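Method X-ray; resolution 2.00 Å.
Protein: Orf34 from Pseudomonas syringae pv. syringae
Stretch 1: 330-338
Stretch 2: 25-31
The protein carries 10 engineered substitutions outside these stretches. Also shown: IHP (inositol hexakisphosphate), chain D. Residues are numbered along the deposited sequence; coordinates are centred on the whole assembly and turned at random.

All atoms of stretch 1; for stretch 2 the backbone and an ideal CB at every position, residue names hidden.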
ATOM      1  N   LEU A 330       3.160   1.262 -14.811  1.00 19.09           N
ATOM      2  CA  LEU A 330       3.894   1.017 -16.048  1.00 23.14           C
ATOM      3  C   LEU A 330       5.128   0.148 -15.777  1.00 23.89           C
ATOM      4  O   LEU A 330       5.456  -0.757 -16.543  1.00 22.52           O
ATOM      5  CB  LEU A 330       4.308   2.347 -16.686  1.00 21.14           C
ATOM      6  CG  LEU A 330       3.148   3.302 -17.013  1.00 23.33           C
ATOM      7  CD1 LEU A 330       3.660   4.572 -17.674  1.00 24.85           C
ATOM      8  CD2 LEU A 330       2.106   2.632 -17.906  1.00 26.20           C
ATOM      9  N   GLN A 331       5.818   0.445 -14.682  1.00 20.01           N
ATOM     10  CA  GLN A 331       6.987  -0.319 -14.268  1.00 27.18           C
ATOM     11  C   GLN A 331       6.644  -1.784 -14.005  1.00 25.24           C
ATOM     12  O   GLN A 331       7.380  -2.691 -14.418  1.00 21.90           O
ATOM     13  CB  GLN A 331       7.601   0.305 -13.016  1.00 20.67           C
ATOM     14  CG  GLN A 331       8.584  -0.584 -12.304  1.00 26.85           C
ATOM     15  CD  GLN A 331       9.025   0.011 -10.976  1.00 30.17           C
ATOM     16  OE1 GLN A 331       9.823   0.951 -10.936  1.00 23.61           O
ATOM     17  NE2 GLN A 331       8.467  -0.507  -9.882  1.00 19.47           N
ATOM     18  N   GLU A 332       5.522  -2.014 -13.325  1.00 20.25           N
ATOM     19  CA  GLU A 332       5.118  -3.375 -12.982  1.00 20.12           C
ATOM     20  C   GLU A 332       4.714  -4.191 -14.215  1.00 19.96           C
ATOM     21  O   GLU A 332       5.063  -5.358 -14.332  1.00 21.38           O
ATOM     22  CB  GLU A 332       3.979  -3.341 -11.976  1.00 18.58           C
ATOM     23  CG  GLU A 332       4.421  -2.745 -10.657  1.00 22.03           C
ATOM     24  CD  GLU A 332       5.693  -3.401 -10.157  1.00 30.17           C
ATOM     25  OE1 GLU A 332       5.589  -4.531  -9.622  1.00 24.95           O
ATOM     26  OE2 GLU A 332       6.786  -2.801 -10.312  1.00 26.76           O
ATOM     27  N   ILE A 333       3.978  -3.566 -15.123  1.00 19.03           N
ATOM     28  CA  ILE A 333       3.552  -4.246 -16.350  1.00 21.54           C
ATOM     29  C   ILE A 333       4.774  -4.602 -17.184  1.00 23.90           C
ATOM     30  O   ILE A 333       4.904  -5.734 -17.680  1.00 22.86           O
ATOM     31  CB  ILE A 333       2.577  -3.369 -17.140  1.00 23.04           C
ATOM     32  CG1 ILE A 333       1.320  -3.128 -16.299  1.00 23.45           C
ATOM     33  CG2 ILE A 333       2.229  -4.005 -18.486  1.00 26.89           C
ATOM     34  CD1 ILE A 333       0.337  -2.185 -16.924  1.00 22.56           C
ATOM     35  N   LYS A 334       5.698  -3.650 -17.282  1.00 22.47           N
ATOM     36  CA  LYS A 334       6.977  -3.894 -17.942  1.00 26.32           C
ATOM     37  C   LYS A 334       7.707  -5.096 -17.320  1.00 22.44           C
ATOM     38  O   LYS A 334       8.199  -5.969 -18.028  1.00 26.07           O
ATOM     39  CB  LYS A 334       7.860  -2.646 -17.865  1.00 25.74           C
ATOM     40  CG  LYS A 334       9.190  -2.756 -18.606  1.00 33.63           C
ATOM     41  CD  LYS A 334      10.134  -1.635 -18.175  1.00 44.41           C
ATOM     42  CE  LYS A 334      11.534  -1.821 -18.745  1.00 57.39           C
ATOM     43  NZ  LYS A 334      12.374  -0.596 -18.584  1.00 64.57           N
ATOM     44  N   ARG A 335       7.761  -5.158 -15.998  1.00 22.22           N
ATOM     45  CA  ARG A 335       8.413  -6.293 -15.358  1.00 26.10           C
ATOM     46  C   ARG A 335       7.723  -7.612 -15.724  1.00 25.64           C
ATOM     47  O   ARG A 335       8.386  -8.622 -15.954  1.00 24.83           O
ATOM     48  CB  ARG A 335       8.457  -6.090 -13.854  1.00 21.28           C
ATOM     49  CG  ARG A 335       9.531  -5.093 -13.444  1.00 25.51           C
ATOM     50  CD  ARG A 335       9.419  -4.718 -11.960  1.00 21.17           C
ATOM     51  NE  ARG A 335      10.416  -3.713 -11.624  1.00 21.85           N
ATOM     52  CZ  ARG A 335      10.531  -3.146 -10.427  1.00 31.49           C
ATOM     53  NH1 ARG A 335       9.719  -3.505  -9.441  1.00 20.58           N
ATOM     54  NH2 ARG A 335      11.466  -2.230 -10.223  1.00 22.34           N
ATOM     55  N   VAL A 336       6.394  -7.602 -15.780  1.00 22.58           N
ATOM     56  CA  VAL A 336       5.667  -8.811 -16.164  1.00 24.31           C
ATOM     57  C   VAL A 336       5.961  -9.193 -17.616  1.00 28.17           C
ATOM     58  O   VAL A 336       6.316 -10.343 -17.905  1.00 28.00           O
ATOM     59  CB  VAL A 336       4.163  -8.644 -15.977  1.00 24.21           C
ATOM     60  CG1 VAL A 336       3.435  -9.852 -16.551  1.00 25.98           C
ATOM     61  CG2 VAL A 336       3.846  -8.493 -14.502  1.00 25.68           C
ATOM     62  N   LEU A 337       5.860  -8.222 -18.522  1.00 25.22           N
ATOM     63  CA  LEU A 337       6.031  -8.505 -19.946  1.00 29.39           C
ATOM     64  C   LEU A 337       7.473  -8.881 -20.256  1.00 28.75           C
ATOM     65  O   LEU A 337       7.740  -9.662 -21.182  1.00 26.60           O
ATOM     66  CB  LEU A 337       5.584  -7.315 -20.802  1.00 31.15           C
ATOM     67  CG  LEU A 337       4.072  -7.079 -20.795  1.00 26.68           C
ATOM     68  CD1 LEU A 337       3.701  -5.872 -21.654  1.00 29.60           C
ATOM     69  CD2 LEU A 337       3.324  -8.337 -21.260  1.00 28.38           C
ATOM     70  N   ALA A 338       8.402  -8.332 -19.481  1.00 24.65           N
ATOM     71  CA  ALA A 338       9.822  -8.631 -19.676  1.00 31.54           C
ATOM     72  C   ALA A 338      10.083 -10.125 -19.448  1.00 31.84           C
ATOM     73  O   ALA A 338      10.872 -10.752 -20.167  1.00 30.84           O
ATOM     74  CB  ALA A 338      10.676  -7.788 -18.755  1.00 30.12           C
ATOM     75  N   UNK A  25       9.253   8.761 -19.988  1.00 27.93           N
ATOM     76  CA  UNK A  25      10.311   7.774 -20.141  1.00 32.05           C
ATOM     77  C   UNK A  25       9.771   6.398 -19.738  1.00 35.42           C
ATOM     78  O   UNK A  25      10.089   5.375 -20.353  1.00 32.12           O
ATOM     79  CB  UNK A  25      11.535   8.150 -19.303  1.00 32.05           C
ATOM     80  N   UNK A  26       8.934   6.370 -18.706  1.00 24.44           N
ATOM     81  CA  UNK A  26       8.333   5.103 -18.309  1.00 28.01           C
ATOM     82  C   UNK A  26       7.329   4.632 -19.363  1.00 28.85           C
ATOM     83  O   UNK A  26       7.206   3.439 -19.610  1.00 26.57           O
ATOM     84  CB  UNK A  26       7.652   5.239 -16.946  1.00 28.01           C
ATOM     85  N   UNK A  27       6.629   5.575 -19.987  1.00 29.73           N
ATOM     86  CA  UNK A  27       5.743   5.259 -21.104  1.00 29.73           C
ATOM     87  C   UNK A  27       6.549   4.662 -22.267  1.00 31.01           C
ATOM     88  O   UNK A  27       6.202   3.607 -22.806  1.00 29.74           O
ATOM     89  CB  UNK A  27       4.989   6.510 -21.560  1.00 29.73           C
ATOM     90  N   UNK A  28       7.622   5.343 -22.656  1.00 28.18           N
ATOM     91  CA  UNK A  28       8.453   4.878 -23.766  1.00 31.47           C
ATOM     92  C   UNK A  28       9.113   3.513 -23.510  1.00 28.21           C
ATOM     93  O   UNK A  28       9.288   2.713 -24.428  1.00 31.08           O
ATOM     94  CB  UNK A  28       9.537   5.918 -24.057  1.00 31.47           C
ATOM     95  N   UNK A  29       9.493   3.259 -22.264  1.00 30.22           N
ATOM     96  CA  UNK A  29      10.082   1.980 -21.898  1.00 35.82           C
ATOM     97  C   UNK A  29       9.066   0.841 -22.011  1.00 37.51           C
ATOM     98  O   UNK A  29       9.421  -0.276 -22.380  1.00 28.65           O
ATOM     99  CB  UNK A  29      10.641   2.047 -20.475  1.00 35.82           C
ATOM    100  N   UNK A  30       7.806   1.117 -21.687  1.00 23.45           N
ATOM    101  CA  UNK A  30       6.809   0.060 -21.656  1.00 25.30           C
ATOM    102  C   UNK A  30       6.249  -0.228 -23.049  1.00 30.97           C
ATOM    103  O   UNK A  30       5.977  -1.382 -23.386  1.00 30.45           O
ATOM    104  CB  UNK A  30       5.675   0.437 -20.701  1.00 25.30           C
ATOM    105  N   UNK A  31       6.119   0.820 -23.861  1.00 25.13           N
ATOM    106  CA  UNK A  31       5.439   0.732 -25.147  1.00 34.68           C
ATOM    107  C   UNK A  31       5.825  -0.452 -26.057  1.00 33.56           C
ATOM    108  O   UNK A  31       4.934  -1.150 -26.543  1.00 33.45           O
ATOM    109  CB  UNK A  31       5.697   2.033 -25.910  1.00 34.68           C
TER
HETATM  110  C1  IHP D 401      13.184   0.148  -8.915  1.00 32.19           C
HETATM  111  C2  IHP D 401      11.865   0.758  -8.258  1.00 29.30           C
HETATM  112  C3  IHP D 401      11.377   2.232  -8.534  1.00 41.92           C
HETATM  113  C4  IHP D 401      12.382   3.088  -9.438  1.00 35.79           C
HETATM  114  C5  IHP D 401      13.826   2.633  -9.533  1.00 35.34           C
HETATM  115  C6  IHP D 401      13.754   1.177  -9.971  1.00 41.40           C
HETATM  116  O11 IHP D 401      14.058  -0.248  -8.025  1.00 41.17           O
HETATM  117  P1  IHP D 401      14.752  -1.768  -7.750  1.00 32.60           P
HETATM  118  O21 IHP D 401      14.887  -2.012  -6.249  1.00 42.79           O
HETATM  119  O31 IHP D 401      16.151  -1.818  -8.373  1.00 48.03           O
HETATM  120  O41 IHP D 401      13.970  -2.936  -8.325  1.00 36.45           O
HETATM  121  O12 IHP D 401      11.740   0.456  -6.921  1.00 22.03           O
HETATM  122  P2  IHP D 401      10.440  -0.516  -6.473  1.00 23.28           P
HETATM  123  O22 IHP D 401      10.534  -1.875  -7.197  1.00 22.89           O
HETATM  124  O32 IHP D 401      10.327  -0.771  -4.966  1.00 22.79           O
HETATM  125  O42 IHP D 401       9.136   0.137  -6.994  1.00 18.87           O
HETATM  126  O13 IHP D 401      11.217   2.766  -7.389  1.00 45.75           O
HETATM  127  P3  IHP D 401       9.928   3.425  -6.526  1.00 22.02           P
HETATM  128  O23 IHP D 401       8.724   2.534  -6.218  1.00 21.35           O
HETATM  129  O33 IHP D 401      10.752   3.613  -5.254  1.00 18.70           O
HETATM  130  O43 IHP D 401       9.432   4.762  -7.069  1.00 19.28           O
HETATM  131  O14 IHP D 401      12.341   4.392  -9.129  1.00 25.15           O
HETATM  132  P4  IHP D 401      11.465   5.472  -9.962  1.00 26.68           P
HETATM  133  O24 IHP D 401       9.985   5.413  -9.578  1.00 24.27           O
HETATM  134  O34 IHP D 401      11.988   6.911  -9.771  1.00 27.00           O
HETATM  135  O44 IHP D 401      11.546   5.184 -11.472  1.00 29.35           O
HETATM  136  O15 IHP D 401      14.614   2.912  -8.483  1.00 36.84           O
HETATM  137  P5  IHP D 401      15.904   4.026  -8.545  1.00 40.09           P
HETATM  138  O25 IHP D 401      15.830   4.871  -9.821  1.00 37.03           O
HETATM  139  O35 IHP D 401      15.850   5.001  -7.336  1.00 28.82           O
HETATM  140  O45 IHP D 401      17.272   3.337  -8.530  1.00 43.87           O
HETATM  141  O16 IHP D 401      14.934   0.768 -10.433  1.00 55.05           O
HETATM  142  P6  IHP D 401      15.142  -0.286 -11.666  1.00 40.23           P
HETATM  143  O26 IHP D 401      14.075  -0.067 -12.737  1.00 44.34           O
HETATM  144  O36 IHP D 401      16.531  -0.128 -12.310  1.00 54.26           O
HETATM  145  O46 IHP D 401      15.042  -1.732 -11.167  1.00 42.01           O

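Stretch 2 is a helical segment running nearly parallel to the helix of stretch 1, with axes 9.3 Å apart at closest approach and crossing at 20°.

Position 25 has helical backbone angles, and its ideal CB finds nothing of stretch 1 within 5.5 Å. Many residues would suit it, polar ones especially; it is Gln-25, which makes no contact with stretch 1.

At position 26 the CA-to-CB bond points toward stretch 1, and the ideal CB lies 4.1 Å from Leu-330 CD1. An aliphatic start is therefore favoured. Farther out lie the Gln-331 carbonyl oxygen OE1 and the phosphates of IHP, so a long side chain ending in a positive charge would suit, lysine or arginine alike. The residue is Lys-26. Its chain extends past Leu-330, and NZ donates a hydrogen bond to IHP O44 (2.7 Å) and a weak one to O24 (3.5 Å). NZ stands 3.8 Å from Gln-331 OE1, too far for a direct bond; water 2 bridges them, donating to Gln-331 OE1 (2.8 Å) and accepting a weak bond from Lys-26 NZ (3.2 Å). Gln-331 also reaches the ligand itself, its NE2 lying 3.0 Å from IHP O42, so both helices bind the same ligand.

The CA-to-CB bond of position 27 points away, yet its ideal CB is 4.5 Å from Leu-330 CD1. An apolar, branched side chain could flank that methyl; leucine, valine or isoleucine would serve. Ile-27 does so, its CG1 packing 3.7 Å from Leu-330 CD1.

Position 28 is out of reach of stretch 1, and a polar residue would be unremarkable. It is Asn-28.

At position 29 CA-to-CB points toward stretch 1, with the ideal CB 3.7 Å from Lys-334 NZ. An acid would answer that charge, although a small polar residue would also fit. Asp-29 forms a long salt bridge, Lys-334 NZ to Asp-29 OD2 at 4.0 Å, a loose electrostatic pairing.

The CB of position 30 points sideways, 4.7 Å from Lys-334 CB, beside a hollow lined by Leu-330, Ile-333, Lys-334 and Leu-337. The mainly aliphatic lining calls for leucine, or perhaps methionine or isoleucine. Leu-30 (chi1 t, chi2 p) brings its end nearer and sits among these four as a knob in a hole. Its CD2 meets Leu-330 CD2 at 3.6 Å, while CD1 packs 3.9 Å from Ile-333 CG2 and 3.8 Å from Lys-334 CB.

Position 31 is again out of reach, open to many residues; it is Lys-31.

Stretch 2 25-31: QKINDLK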
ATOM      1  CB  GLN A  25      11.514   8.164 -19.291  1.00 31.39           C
ATOM      2  CG  GLN A  25      12.796   7.382 -19.502  1.00 37.45           C
ATOM      3  CD  GLN A  25      13.300   7.415 -20.952  1.00 50.95           C
ATOM      4  OE1 GLN A  25      13.200   8.436 -21.626  1.00 51.98           O
ATOM      5  NE2 GLN A  25      13.966   6.344 -21.375  1.00 55.68           N
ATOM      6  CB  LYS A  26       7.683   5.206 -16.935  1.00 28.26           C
ATOM      7  CG  LYS A  26       8.682   5.380 -15.803  1.00 31.33           C
ATOM      8  CD  LYS A  26       7.963   5.424 -14.469  1.00 33.89           C
ATOM      9  CE  LYS A  26       8.929   5.528 -13.291  1.00 37.87           C
ATOM     10  NZ  LYS A  26       9.381   4.207 -12.773  1.00 36.76           N
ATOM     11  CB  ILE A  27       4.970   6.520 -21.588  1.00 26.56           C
ATOM     12  CG1 ILE A  27       3.899   6.908 -20.568  1.00 26.36           C
ATOM     13  CG2 ILE A  27       4.348   6.290 -22.965  1.00 27.66           C
ATOM     14  CD1 ILE A  27       3.278   8.251 -20.824  1.00 29.13           C
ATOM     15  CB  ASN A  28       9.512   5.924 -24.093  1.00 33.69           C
ATOM     16  CG  ASN A  28       8.896   7.220 -24.594  1.00 40.07           C
ATOM     17  OD1 ASN A  28       7.752   7.232 -25.052  1.00 34.39           O
ATOM     18  ND2 ASN A  28       9.658   8.310 -24.533  1.00 36.21           N
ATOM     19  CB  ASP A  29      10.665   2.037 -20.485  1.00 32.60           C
ATOM     20  CG  ASP A  29      11.940   2.858 -20.414  1.00 49.75           C
ATOM     21  OD1 ASP A  29      12.578   3.058 -21.469  1.00 53.02           O
ATOM     22  OD2 ASP A  29      12.314   3.291 -19.302  1.00 62.33           O
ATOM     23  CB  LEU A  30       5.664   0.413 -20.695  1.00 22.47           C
ATOM     24  CG  LEU A  30       4.525  -0.616 -20.691  1.00 32.04           C
ATOM     25  CD1 LEU A  30       5.046  -2.012 -20.344  1.00 21.71           C
ATOM     26  CD2 LEU A  30       3.384  -0.220 -19.757  1.00 29.13           C
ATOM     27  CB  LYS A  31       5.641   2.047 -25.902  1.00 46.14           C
ATOM     28  CG  LYS A  31       4.692   2.245 -27.057  1.00 54.14           C
ATOM     29  CD  LYS A  31       4.490   3.720 -27.320  1.00 53.03           C
ATOM     30  CE  LYS A  31       4.087   4.435 -26.050  1.00 51.06           C
ATOM     31  NZ  LYS A  31       4.011   5.906 -26.272  1.00 55.72           N
TER
HETATM   32  O   HOH W   1       8.274   3.460 -10.530  1.00 20.62           O
HETATM   33  O   HOH W   2      11.323   1.647 -13.239  1.00 47.90           O
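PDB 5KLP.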